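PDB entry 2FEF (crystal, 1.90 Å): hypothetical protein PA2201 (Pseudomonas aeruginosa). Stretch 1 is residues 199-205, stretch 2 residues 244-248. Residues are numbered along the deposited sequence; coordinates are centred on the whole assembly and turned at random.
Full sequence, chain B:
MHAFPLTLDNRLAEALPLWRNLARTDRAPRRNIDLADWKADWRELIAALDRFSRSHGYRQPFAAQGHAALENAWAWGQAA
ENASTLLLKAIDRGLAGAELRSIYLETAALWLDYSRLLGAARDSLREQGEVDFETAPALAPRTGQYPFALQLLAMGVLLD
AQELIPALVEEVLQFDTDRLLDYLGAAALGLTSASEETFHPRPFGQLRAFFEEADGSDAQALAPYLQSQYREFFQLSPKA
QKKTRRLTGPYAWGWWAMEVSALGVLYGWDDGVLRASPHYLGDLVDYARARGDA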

# COMPACT_ATOMS: atom_id res chain seq x y z
N PHE B 199 -32.80 -3.07 8.29
CA PHE B 199 -31.81 -2.06 8.65
C PHE B 199 -31.65 -0.96 7.61
O PHE B 199 -31.34 0.18 7.96
CB PHE B 199 -30.46 -2.70 8.98
CG PHE B 199 -30.50 -3.62 10.20
CD1 PHE B 199 -31.55 -3.55 11.12
CD2 PHE B 199 -29.49 -4.55 10.40
CE1 PHE B 199 -31.58 -4.41 12.22
CE2 PHE B 199 -29.51 -5.39 11.51
CZ PHE B 199 -30.55 -5.32 12.42
N HIS B 200 -31.84 -1.31 6.33
CA HIS B 200 -31.64 -0.38 5.22
C HIS B 200 -32.83 -0.50 4.26
O HIS B 200 -32.80 -1.30 3.33
CB HIS B 200 -30.31 -0.68 4.55
CG HIS B 200 -29.16 -0.63 5.52
ND1 HIS B 200 -28.49 0.54 5.81
CD2 HIS B 200 -28.59 -1.59 6.29
CE1 HIS B 200 -27.56 0.29 6.72
NE2 HIS B 200 -27.58 -1.00 7.00
N PRO B 201 -33.91 0.26 4.54
CA PRO B 201 -35.16 0.12 3.82
C PRO B 201 -35.03 0.37 2.31
O PRO B 201 -35.84 -0.13 1.54
CB PRO B 201 -36.08 1.17 4.49
CG PRO B 201 -35.45 1.45 5.82
CD PRO B 201 -33.97 1.30 5.59
N ARG B 202 -34.01 1.12 1.91
CA ARG B 202 -33.71 1.35 0.48
C ARG B 202 -32.38 0.64 0.20
O ARG B 202 -31.34 1.12 0.63
CB ARG B 202 -33.54 2.86 0.23
CG ARG B 202 -34.83 3.68 0.08
CD ARG B 202 -35.82 3.61 1.24
NE ARG B 202 -35.38 4.24 2.49
CZ ARG B 202 -36.21 4.66 3.46
NH1 ARG B 202 -35.71 5.19 4.57
NH2 ARG B 202 -37.53 4.54 3.32
N PRO B 203 -32.38 -0.46 -0.55
CA PRO B 203 -33.47 -1.08 -1.30
C PRO B 203 -34.32 -2.14 -0.58
O PRO B 203 -35.36 -2.53 -1.10
CB PRO B 203 -32.73 -1.77 -2.45
CG PRO B 203 -31.44 -2.24 -1.85
CD PRO B 203 -31.09 -1.17 -0.78
N PHE B 204 -33.87 -2.60 0.57
CA PHE B 204 -34.36 -3.88 1.10
C PHE B 204 -35.80 -3.93 1.63
O PHE B 204 -36.38 -5.01 1.75
CB PHE B 204 -33.37 -4.42 2.12
CG PHE B 204 -31.98 -4.56 1.58
CD1 PHE B 204 -30.95 -3.75 2.07
CD2 PHE B 204 -31.69 -5.51 0.58
CE1 PHE B 204 -29.65 -3.87 1.56
CE2 PHE B 204 -30.38 -5.65 0.11
CZ PHE B 204 -29.38 -4.83 0.57
N GLY B 205 -36.38 -2.77 1.94
CA GLY B 205 -37.80 -2.69 2.31
C GLY B 205 -38.73 -3.17 1.20
O GLY B 205 -39.85 -3.59 1.47
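Stretch 2 244-248: TRRLT

A short irregular segment can dock on a helical turn through a single backbone hydrogen bond, with apolar contacts gathered around it, and PA2201 offers a compact example. Stretch 2 has no regular helix or strand; Arg246 and Leu247 are extended (phi/psi -57/131° and -67/141°), and the closest pair of CA atoms is Arg246 CA and Arg202 CA, 4.6 Å apart. Stretch 2 runs from Arg245, beside the Arg202 side chain, through Arg246 to Leu247, against His200 and Phe204, with the CA-to-CB bond of Thr248 pointing away.

The polar anchor is Leu247 N to Arg202 O, 2.9 Å and nearly linear at 167°. Arg202 precedes a cis peptide bond to Pro203, and Arg202 O also receives a CA-H...O contact from Arg246 CA at 3.5 Å.

Apolar packing centres on Leu247, whose CA-to-CB bond points toward stretch 1. Leu247 CD2 sits over one face of the His200 ring, 3.9 Å from the centroid, in a CH-pi contact, and meets the edge of the Phe204 ring at CE1, 4.2 Å away. Leu247 CB lies 4.2 Å from Pro203 CD, which also packs 3.8 Å from Arg246 CG.

Charge plays a different part where Arg202 and Arg245, both exposed, come together. Arg202 NE and Arg245 NE approach to 3.4 Å, each over a face of the other guanidinium; as two donors of like charge, they form no hydrogen bond.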

# COMPACT_ATOMS: atom_id res chain seq x y z
N THR B 244 -29.71 9.53 -4.38
CA THR B 244 -30.80 8.66 -3.86
C THR B 244 -30.46 8.07 -2.48
O THR B 244 -29.30 8.10 -2.07
CB THR B 244 -31.18 7.48 -4.81
OG1 THR B 244 -30.16 6.48 -4.75
CG2 THR B 244 -31.35 7.94 -6.23
N ARG B 245 -31.44 7.55 -1.76
CA ARG B 245 -31.10 6.97 -0.47
C ARG B 245 -30.77 5.47 -0.49
O ARG B 245 -30.45 4.87 0.54
CB ARG B 245 -32.12 7.37 0.62
CG ARG B 245 -33.49 6.91 0.37
CD ARG B 245 -34.53 7.80 1.02
NE ARG B 245 -35.89 7.24 0.92
CZ ARG B 245 -36.47 6.80 -0.20
NH1 ARG B 245 -35.82 6.82 -1.35
NH2 ARG B 245 -37.71 6.32 -0.18
N ARG B 246 -30.78 4.88 -1.69
CA ARG B 246 -30.38 3.49 -1.80
C ARG B 246 -28.97 3.20 -1.24
O ARG B 246 -27.97 3.90 -1.53
CB ARG B 246 -30.51 3.00 -3.24
CG ARG B 246 -30.38 1.48 -3.35
CD ARG B 246 -29.77 1.18 -4.68
NE ARG B 246 -29.81 -0.18 -5.19
CZ ARG B 246 -28.80 -1.05 -5.12
NH1 ARG B 246 -27.66 -0.77 -4.48
NH2 ARG B 246 -28.93 -2.22 -5.75
N LEU B 247 -28.89 2.18 -0.40
CA LEU B 247 -27.60 1.76 0.10
C LEU B 247 -26.81 1.21 -1.08
O LEU B 247 -27.36 0.53 -1.97
CB LEU B 247 -27.77 0.65 1.15
CG LEU B 247 -26.50 0.21 1.90
CD1 LEU B 247 -26.08 1.36 2.81
CD2 LEU B 247 -26.78 -1.06 2.68
N THR B 248 -25.52 1.50 -1.10
CA THR B 248 -24.61 0.87 -2.07
C THR B 248 -23.42 0.28 -1.30
O THR B 248 -23.14 0.68 -0.16
CB THR B 248 -24.10 1.88 -3.14
OG1 THR B 248 -23.32 2.89 -2.48
CG2 THR B 248 -25.30 2.52 -3.92